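Local coordinates for protein retinol dehydratase (Spodoptera frugiperda, PDB 1FMJ) that converts retinol to a dehydrated product, using a sulfotransferase-type fold that here holds retinol together with adenosine-3',5'-diphosphate, at residues H164-L169 / F228-E233; N173-V178 / P241-L246. One frame throughout, in Å; residues are numbered along the deposited sequence.

Contact 1: H164-L169 / F228-E233; sequences HLPLSL and FEHVKE. With RTL (retinol), chain H.
Glu-233 lays its carboxylate against the start of the short 3-10 turn 167-169 and is held there by Ser-168 twice. OE1 accepts the backbone N-H of Ser-168 at 2.6 Å on its syn side, while OG of Ser-168 gives its proton to the syn lone pair of OE2, 2.8 Å away. With chi1 of 62°, OG stands between the backbone N and the carbonyl carbon of its own residue, and OG and N both reach the one carboxylate. Serine suits the place because it is short and can donate from side chain and backbone together; glutamate suits the other because its chain, extended beyond CG, spans from the helix to the loop.

One helical turn earlier, His-230 presents one imidazole face to Pro-166. The two side chains cross at about a right angle, and CB of Pro-166 sits over that face in a CH-pi contact, 4.1 Å from the centroid. The ring edge does different work: NE2 donates to O of His-164 at 2.8 Å, nearly straight and in the ring plane, although it stands above the carbonyl plane. The other ring nitrogen, ND1, is hydrogen-bonded to OH of Tyr-182. A water joins N of Leu-167 to O of His-230.

The imidazole of His-164 leads away from the helix, and its NE2 meets O1 of retinol edge-on at 2.9 Å; Ser-70 O holds its ND1.

OE2 of Glu-233 also pairs with Lys-41 and Tyr-43, so the carboxylate is probably kept ionised. A negative charge there would face the N-H groups at the N-terminal end of the 3-10 turn. The grip of His-230 is consistent with a second-shell role, since it holds the backbone O of His-164, whose side chain binds retinol.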
ATOM      1  N   HIS A 164       4.275  -2.011   1.341  1.00 14.85           N
ATOM      2  CA  HIS A 164       4.041  -0.664   1.815  1.00 15.99           C
ATOM      3  C   HIS A 164       5.095  -0.400   2.891  1.00 16.62           C
ATOM      4  O   HIS A 164       4.983   0.529   3.676  1.00 17.30           O
ATOM      5  CB  HIS A 164       2.620  -0.517   2.380  1.00 13.55           C
ATOM      6  CG  HIS A 164       1.543  -0.769   1.368  1.00 16.26           C
ATOM      7  ND1 HIS A 164       1.519  -0.148   0.137  1.00 16.36           N
ATOM      8  CD2 HIS A 164       0.461  -1.583   1.398  1.00 17.17           C
ATOM      9  CE1 HIS A 164       0.469  -0.569  -0.548  1.00 17.99           C
ATOM     10  NE2 HIS A 164      -0.190  -1.440   0.194  1.00 17.35           N
ATOM     11  N   LEU A 165       6.133  -1.230   2.930  1.00 17.21           N
ATOM     12  CA  LEU A 165       7.174  -1.011   3.925  1.00 18.10           C
ATOM     13  C   LEU A 165       8.191   0.009   3.436  1.00 17.69           C
ATOM     14  O   LEU A 165       8.606  -0.023   2.276  1.00 15.71           O
ATOM     15  CB  LEU A 165       7.894  -2.321   4.271  1.00 18.04           C
ATOM     16  CG  LEU A 165       7.072  -3.330   5.086  1.00 19.04           C
ATOM     17  CD1 LEU A 165       7.887  -4.579   5.345  1.00 19.14           C
ATOM     18  CD2 LEU A 165       6.633  -2.696   6.391  1.00 18.32           C
ATOM     19  N   PRO A 166       8.572   0.956   4.307  1.00 18.29           N
ATOM     20  CA  PRO A 166       9.559   1.969   3.933  1.00 19.36           C
ATOM     21  C   PRO A 166      10.889   1.230   3.773  1.00 20.31           C
ATOM     22  O   PRO A 166      11.083   0.163   4.363  1.00 20.68           O
ATOM     23  CB  PRO A 166       9.542   2.928   5.130  1.00 19.30           C
ATOM     24  CG  PRO A 166       9.181   2.040   6.268  1.00 19.12           C
ATOM     25  CD  PRO A 166       8.081   1.186   5.678  1.00 18.60           C
ATOM     26  N   LEU A 167      11.790   1.776   2.967  1.00 20.36           N
ATOM     27  CA  LEU A 167      13.072   1.131   2.719  1.00 21.89           C
ATOM     28  C   LEU A 167      13.887   0.743   3.953  1.00 22.52           C
ATOM     29  O   LEU A 167      14.559  -0.283   3.936  1.00 23.25           O
ATOM     30  CB  LEU A 167      13.934   2.005   1.794  1.00 21.94           C
ATOM     31  CG  LEU A 167      13.365   2.305   0.398  1.00 22.87           C
ATOM     32  CD1 LEU A 167      14.387   3.103  -0.414  1.00 20.58           C
ATOM     33  CD2 LEU A 167      13.017   1.000  -0.326  1.00 21.96           C
ATOM     34  N   SER A 168      13.821   1.538   5.020  1.00 22.66           N
ATOM     35  CA  SER A 168      14.599   1.254   6.226  1.00 22.67           C
ATOM     36  C   SER A 168      14.249  -0.040   6.960  1.00 23.17           C
ATOM     37  O   SER A 168      15.019  -0.503   7.810  1.00 22.18           O
ATOM     38  CB  SER A 168      14.514   2.433   7.198  1.00 23.34           C
ATOM     39  OG  SER A 168      13.188   2.645   7.621  1.00 22.96           O
ATOM     40  N   LEU A 169      13.093  -0.625   6.653  1.00 23.20           N
ATOM     41  CA  LEU A 169      12.706  -1.878   7.295  1.00 22.86           C
ATOM     42  C   LEU A 169      13.059  -3.058   6.398  1.00 22.69           C
ATOM     43  O   LEU A 169      12.906  -4.216   6.775  1.00 23.12           O
ATOM     44  CB  LEU A 169      11.206  -1.886   7.612  1.00 22.79           C
ATOM     45  CG  LEU A 169      10.789  -0.790   8.598  1.00 23.00           C
ATOM     46  CD1 LEU A 169       9.318  -0.927   8.964  1.00 21.88           C
ATOM     47  CD2 LEU A 169      11.668  -0.890   9.845  1.00 23.41           C
ATOM     48  N   PHE A 228       5.578  11.368   5.559  1.00 15.96           N
ATOM     49  CA  PHE A 228       6.739  11.937   4.893  1.00 16.37           C
ATOM     50  C   PHE A 228       8.057  11.196   5.076  1.00 16.68           C
ATOM     51  O   PHE A 228       8.908  11.228   4.187  1.00 17.62           O
ATOM     52  CB  PHE A 228       6.893  13.404   5.270  1.00 14.38           C
ATOM     53  CG  PHE A 228       5.947  14.296   4.544  1.00 15.32           C
ATOM     54  CD1 PHE A 228       4.818  14.807   5.177  1.00 14.77           C
ATOM     55  CD2 PHE A 228       6.168  14.609   3.202  1.00 13.67           C
ATOM     56  CE1 PHE A 228       3.931  15.617   4.482  1.00 16.43           C
ATOM     57  CE2 PHE A 228       5.282  15.415   2.507  1.00 15.32           C
ATOM     58  CZ  PHE A 228       4.164  15.921   3.148  1.00 14.45           C
ATOM     59  N   GLU A 229       8.239  10.528   6.208  1.00 17.27           N
ATOM     60  CA  GLU A 229       9.472   9.768   6.406  1.00 18.21           C
ATOM     61  C   GLU A 229       9.475   8.601   5.423  1.00 17.46           C
ATOM     62  O   GLU A 229      10.521   8.206   4.902  1.00 17.88           O
ATOM     63  CB  GLU A 229       9.571   9.245   7.840  1.00 19.68           C
ATOM     64  CG  GLU A 229       9.718  10.345   8.891  1.00 22.97           C
ATOM     65  CD  GLU A 229      10.740  11.393   8.487  1.00 24.61           C
ATOM     66  OE1 GLU A 229      11.843  11.000   8.043  1.00 24.84           O
ATOM     67  OE2 GLU A 229      10.445  12.604   8.611  1.00 25.26           O
ATOM     68  N   HIS A 230       8.291   8.060   5.158  1.00 17.39           N
ATOM     69  CA  HIS A 230       8.144   6.934   4.229  1.00 17.02           C
ATOM     70  C   HIS A 230       8.541   7.396   2.827  1.00 16.95           C
ATOM     71  O   HIS A 230       9.367   6.769   2.157  1.00 18.81           O
ATOM     72  CB  HIS A 230       6.686   6.442   4.253  1.00 17.19           C
ATOM     73  CG  HIS A 230       6.471   5.108   3.602  1.00 14.93           C
ATOM     74  ND1 HIS A 230       6.759   4.871   2.276  1.00 12.91           N
ATOM     75  CD2 HIS A 230       5.938   3.959   4.084  1.00 14.53           C
ATOM     76  CE1 HIS A 230       6.407   3.635   1.965  1.00 13.15           C
ATOM     77  NE2 HIS A 230       5.906   3.061   3.046  1.00 13.85           N
ATOM     78  N   VAL A 231       7.970   8.513   2.392  1.00 17.71           N
ATOM     79  CA  VAL A 231       8.273   9.066   1.073  1.00 16.67           C
ATOM     80  C   VAL A 231       9.724   9.517   0.942  1.00 18.03           C
ATOM     81  O   VAL A 231      10.383   9.227  -0.055  1.00 17.65           O
ATOM     82  CB  VAL A 231       7.392  10.283   0.759  1.00 16.13           C
ATOM     83  CG1 VAL A 231       7.777  10.875  -0.606  1.00 15.76           C
ATOM     84  CG2 VAL A 231       5.918   9.881   0.771  1.00 16.05           C
ATOM     85  N   LYS A 232      10.218  10.247   1.939  1.00 19.16           N
ATOM     86  CA  LYS A 232      11.586  10.750   1.883  1.00 20.86           C
ATOM     87  C   LYS A 232      12.641   9.659   1.704  1.00 20.61           C
ATOM     88  O   LYS A 232      13.612   9.850   0.984  1.00 21.83           O
ATOM     89  CB  LYS A 232      11.889  11.596   3.125  1.00 20.16           C
ATOM     90  CG  LYS A 232      11.074  12.880   3.161  1.00 21.06           C
ATOM     91  CD  LYS A 232      11.558  13.844   4.217  1.00 22.63           C
ATOM     92  CE  LYS A 232      10.813  15.157   4.103  1.00 21.77           C
ATOM     93  NZ  LYS A 232      11.385  16.173   5.008  1.00 21.80           N
ATOM     94  N   GLU A 233      12.445   8.516   2.347  1.00 21.29           N
ATOM     95  CA  GLU A 233      13.399   7.418   2.226  1.00 21.51           C
ATOM     96  C   GLU A 233      13.539   6.938   0.792  1.00 21.39           C
ATOM     97  O   GLU A 233      14.630   6.579   0.353  1.00 19.32           O
ATOM     98  CB  GLU A 233      12.980   6.247   3.104  1.00 22.54           C
ATOM     99  CG  GLU A 233      13.395   6.378   4.549  1.00 21.61           C
ATOM    100  CD  GLU A 233      13.140   5.102   5.318  1.00 23.07           C
ATOM    101  OE1 GLU A 233      13.238   4.025   4.694  1.00 23.29           O
ATOM    102  OE2 GLU A 233      12.855   5.167   6.538  1.00 21.71           O
TER
HETATM  103  C1  RTL H 401      -9.625  -8.322   7.752  1.00 47.83           C
HETATM  104  C2  RTL H 401      -9.730  -8.661   9.274  1.00 47.44           C
HETATM  105  C3  RTL H 401      -8.913  -9.885   9.670  1.00 47.74           C
HETATM  106  C4  RTL H 401      -8.058 -10.884   8.894  1.00 47.50           C
HETATM  107  C5  RTL H 401      -8.086 -10.406   7.440  1.00 47.50           C
HETATM  108  C6  RTL H 401      -8.743  -9.297   6.884  1.00 47.80           C
HETATM  109  C7  RTL H 401      -8.663  -8.951   5.440  1.00 48.42           C
HETATM  110  C8  RTL H 401      -7.634  -8.256   4.873  1.00 49.41           C
HETATM  111  C9  RTL H 401      -7.546  -7.908   3.448  1.00 49.90           C
HETATM  112  C10 RTL H 401      -6.435  -7.199   3.031  1.00 49.81           C
HETATM  113  C11 RTL H 401      -6.065  -6.708   1.685  1.00 48.76           C
HETATM  114  C12 RTL H 401      -5.668  -5.391   1.719  1.00 47.39           C
HETATM  115  C13 RTL H 401      -5.205  -4.400   0.726  1.00 46.03           C
HETATM  116  C14 RTL H 401      -4.823  -3.090   0.802  1.00 44.29           C
HETATM  117  C15 RTL H 401      -3.393  -2.774   0.957  1.00 42.65           C
HETATM  118  O1  RTL H 401      -2.758  -2.659  -0.245  1.00 40.72           O
HETATM  119  C16 RTL H 401      -9.073  -6.885   7.840  1.00 47.39           C
HETATM  120  C17 RTL H 401     -11.099  -8.247   7.325  1.00 47.78           C
HETATM  121  C18 RTL H 401      -7.267 -11.373   6.573  1.00 47.47           C
HETATM  122  C19 RTL H 401      -8.672  -8.332   2.485  1.00 50.05           C
HETATM  123  C20 RTL H 401      -5.202  -5.114  -0.636  1.00 45.97           C
HETATM  124  O   HOH W   1      10.427   4.087   1.701  1.00 18.47           O

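Contact 2: N173-V178 / P241-L246; sequences NMLDTV and PNMLFL
Asn-242 reaches from the turn before strand 243-247 into the bend formed by 173-178. Its CB lies 3.3 Å from O of both Val-178 and Leu-175, which approach from the same general side. From there chi1 of -78° sets CG anti to the carbonyl carbon, and CG remains close to both oxygens. At the tip the amide divides its work. ND2 donates to O of Leu-175 at 2.7 Å, with an N-H...O angle of 164° and the acceptor near the amide plane, whereas OD1 accepts from Lys-179 NZ. Asparagine suits this place because a short side chain supplies a donor and an acceptor side by side.

Beside this bond, Leu-175 brings its two methyls to the start of the strand. CD2 comes 4.0 Å from O of Asn-242, and CD1 touches CB of Met-243 at 4.2 Å, the two side chains crossing obliquely. Met-180 packs against both, making a small apolar patch next to the polar link.

Backbone bonds join Asn-242 and Leu-244 to Met-180 in the neighbouring strand. The amide thus ties the loop leading into strand 179-184 to the beginning of edge strand 243-247, with a partner for each amide function.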
ATOM      1  N   ASN A 173      20.706  -1.665   0.954  1.00 30.10           N
ATOM      2  CA  ASN A 173      21.383  -2.031  -0.279  1.00 29.96           C
ATOM      3  C   ASN A 173      20.550  -3.046  -1.072  1.00 29.13           C
ATOM      4  O   ASN A 173      21.060  -3.687  -1.994  1.00 28.77           O
ATOM      5  CB  ASN A 173      22.760  -2.627   0.024  1.00 31.33           C
ATOM      6  CG  ASN A 173      23.604  -1.718   0.889  1.00 32.26           C
ATOM      7  OD1 ASN A 173      23.861  -0.569   0.535  1.00 32.48           O
ATOM      8  ND2 ASN A 173      24.041  -2.231   2.034  1.00 33.26           N
ATOM      9  N   MET A 174      19.277  -3.199  -0.714  1.00 26.83           N
ATOM     10  CA  MET A 174      18.419  -4.135  -1.439  1.00 26.16           C
ATOM     11  C   MET A 174      18.389  -3.739  -2.918  1.00 24.78           C
ATOM     12  O   MET A 174      18.269  -4.589  -3.799  1.00 24.10           O
ATOM     13  CB  MET A 174      16.990  -4.136  -0.862  1.00 25.27           C
ATOM     14  CG  MET A 174      16.195  -2.843  -1.060  1.00 24.09           C
ATOM     15  SD  MET A 174      14.489  -2.967  -0.413  1.00 23.98           S
ATOM     16  CE  MET A 174      13.777  -4.106  -1.611  1.00 20.87           C
ATOM     17  N   LEU A 175      18.523  -2.443  -3.181  1.00 24.12           N
ATOM     18  CA  LEU A 175      18.505  -1.935  -4.545  1.00 24.23           C
ATOM     19  C   LEU A 175      19.735  -2.343  -5.368  1.00 24.91           C
ATOM     20  O   LEU A 175      19.766  -2.134  -6.580  1.00 23.54           O
ATOM     21  CB  LEU A 175      18.351  -0.411  -4.533  1.00 25.82           C
ATOM     22  CG  LEU A 175      17.058   0.138  -3.913  1.00 26.04           C
ATOM     23  CD1 LEU A 175      17.063   1.663  -3.965  1.00 25.23           C
ATOM     24  CD2 LEU A 175      15.847  -0.418  -4.667  1.00 26.35           C
ATOM     25  N   ASP A 176      20.742  -2.926  -4.724  1.00 24.92           N
ATOM     26  CA  ASP A 176      21.914  -3.377  -5.468  1.00 25.73           C
ATOM     27  C   ASP A 176      21.509  -4.634  -6.211  1.00 25.48           C
ATOM     28  O   ASP A 176      22.131  -5.015  -7.198  1.00 26.53           O
ATOM     29  CB  ASP A 176      23.087  -3.738  -4.546  1.00 25.39           C
ATOM     30  CG  ASP A 176      23.702  -2.532  -3.868  1.00 26.95           C
ATOM     31  OD1 ASP A 176      23.781  -1.459  -4.498  1.00 26.89           O
ATOM     32  OD2 ASP A 176      24.129  -2.666  -2.702  1.00 27.60           O
ATOM     33  N   THR A 177      20.453  -5.281  -5.735  1.00 24.96           N
ATOM     34  CA  THR A 177      20.009  -6.522  -6.354  1.00 24.31           C
ATOM     35  C   THR A 177      18.691  -6.455  -7.117  1.00 23.65           C
ATOM     36  O   THR A 177      18.576  -6.982  -8.226  1.00 23.23           O
ATOM     37  CB  THR A 177      19.873  -7.627  -5.293  1.00 24.74           C
ATOM     38  OG1 THR A 177      21.083  -7.700  -4.529  1.00 25.03           O
ATOM     39  CG2 THR A 177      19.605  -8.975  -5.957  1.00 25.70           C
ATOM     40  N   VAL A 178      17.697  -5.807  -6.525  1.00 22.33           N
ATOM     41  CA  VAL A 178      16.379  -5.747  -7.141  1.00 22.27           C
ATOM     42  C   VAL A 178      15.959  -4.396  -7.686  1.00 21.14           C
ATOM     43  O   VAL A 178      16.524  -3.359  -7.332  1.00 21.88           O
ATOM     44  CB  VAL A 178      15.300  -6.227  -6.131  1.00 21.04           C
ATOM     45  CG1 VAL A 178      15.760  -7.513  -5.479  1.00 21.97           C
ATOM     46  CG2 VAL A 178      15.045  -5.162  -5.060  1.00 21.02           C
ATOM     47  N   PRO A 241      19.885   3.558 -10.212  1.00 28.14           N
ATOM     48  CA  PRO A 241      19.364   2.993 -11.459  1.00 27.02           C
ATOM     49  C   PRO A 241      18.275   1.939 -11.261  1.00 25.37           C
ATOM     50  O   PRO A 241      17.508   1.677 -12.178  1.00 24.16           O
ATOM     51  CB  PRO A 241      20.611   2.400 -12.118  1.00 27.36           C
ATOM     52  CG  PRO A 241      21.694   3.301 -11.639  1.00 27.13           C
ATOM     53  CD  PRO A 241      21.355   3.467 -10.175  1.00 28.21           C
ATOM     54  N   ASN A 242      18.213   1.338 -10.076  1.00 24.78           N
ATOM     55  CA  ASN A 242      17.214   0.305  -9.794  1.00 23.30           C
ATOM     56  C   ASN A 242      15.982   0.823  -9.065  1.00 23.20           C
ATOM     57  O   ASN A 242      15.170   0.043  -8.554  1.00 22.36           O
ATOM     58  CB  ASN A 242      17.840  -0.844  -8.998  1.00 22.55           C
ATOM     59  CG  ASN A 242      18.660  -1.772  -9.875  1.00 23.12           C
ATOM     60  OD1 ASN A 242      18.551  -1.740 -11.099  1.00 22.29           O
ATOM     61  ND2 ASN A 242      19.466  -2.619  -9.253  1.00 21.04           N
ATOM     62  N   MET A 243      15.844   2.146  -9.032  1.00 21.72           N
ATOM     63  CA  MET A 243      14.706   2.785  -8.383  1.00 21.18           C
ATOM     64  C   MET A 243      14.003   3.728  -9.344  1.00 20.76           C
ATOM     65  O   MET A 243      14.647   4.518 -10.033  1.00 20.70           O
ATOM     66  CB  MET A 243      15.154   3.568  -7.147  1.00 20.21           C
ATOM     67  CG  MET A 243      14.095   4.532  -6.596  1.00 20.53           C
ATOM     68  SD  MET A 243      12.610   3.719  -5.932  1.00 22.78           S
ATOM     69  CE  MET A 243      13.048   3.602  -4.226  1.00 17.66           C
ATOM     70  N   LEU A 244      12.676   3.634  -9.387  1.00 19.26           N
ATOM     71  CA  LEU A 244      11.874   4.497 -10.240  1.00 18.57           C
ATOM     72  C   LEU A 244      10.799   5.144  -9.378  1.00 18.48           C
ATOM     73  O   LEU A 244       9.805   4.504  -9.027  1.00 17.60           O
ATOM     74  CB  LEU A 244      11.221   3.697 -11.377  1.00 17.72           C
ATOM     75  CG  LEU A 244      10.236   4.492 -12.247  1.00 17.37           C
ATOM     76  CD1 LEU A 244      10.970   5.617 -12.953  1.00 19.64           C
ATOM     77  CD2 LEU A 244       9.568   3.579 -13.266  1.00 18.59           C
ATOM     78  N   PHE A 245      11.018   6.406  -9.021  1.00 17.20           N
ATOM     79  CA  PHE A 245      10.071   7.158  -8.205  1.00 18.53           C
ATOM     80  C   PHE A 245       9.062   7.809  -9.145  1.00 19.24           C
ATOM     81  O   PHE A 245       9.447   8.519 -10.071  1.00 19.19           O
ATOM     82  CB  PHE A 245      10.810   8.252  -7.427  1.00 18.65           C
ATOM     83  CG  PHE A 245      10.045   8.803  -6.255  1.00 18.82           C
ATOM     84  CD1 PHE A 245      10.333   8.375  -4.962  1.00 17.51           C
ATOM     85  CD2 PHE A 245       9.076   9.789  -6.436  1.00 18.99           C
ATOM     86  CE1 PHE A 245       9.679   8.917  -3.864  1.00 16.86           C
ATOM     87  CE2 PHE A 245       8.411  10.342  -5.342  1.00 18.94           C
ATOM     88  CZ  PHE A 245       8.714   9.907  -4.050  1.00 18.75           C
ATOM     89  N   LEU A 246       7.774   7.566  -8.911  1.00 18.91           N
ATOM     90  CA  LEU A 246       6.735   8.143  -9.745  1.00 20.12           C
ATOM     91  C   LEU A 246       5.655   8.776  -8.882  1.00 19.73           C
ATOM     92  O   LEU A 246       5.516   8.453  -7.702  1.00 19.98           O
ATOM     93  CB  LEU A 246       6.098   7.069 -10.634  1.00 20.54           C
ATOM     94  CG  LEU A 246       7.001   6.288 -11.589  1.00 21.75           C
ATOM     95  CD1 LEU A 246       6.171   5.254 -12.328  1.00 20.24           C
ATOM     96  CD2 LEU A 246       7.674   7.257 -12.576  1.00 22.02           C
TER

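Overall arrangement
Contacts 1 and 2 lie about 13 Å apart between centres, and their segments alternate along the chain. Both first segments belong to the loop that joins parallel strands 160-163 and 179-184; the second segments lie on helix 227-235 and at the start of edge strand 243-247, respectively. The two contacts meet through apolar side chains: Val-231 CG1 packs on Phe-245 CZ at 3.7 Å, and Leu-167 CD1 on Met-243 CE at 4.1 Å. Contact 1 opens onto the retinol pocket through His-164, whose side chain is also about 5 Å from the bound adenosine-3',5'-diphosphate. Contact 2 lies away from the retinol, nucleotide and metal sites and joins the far part of the same loop to the sheet edge.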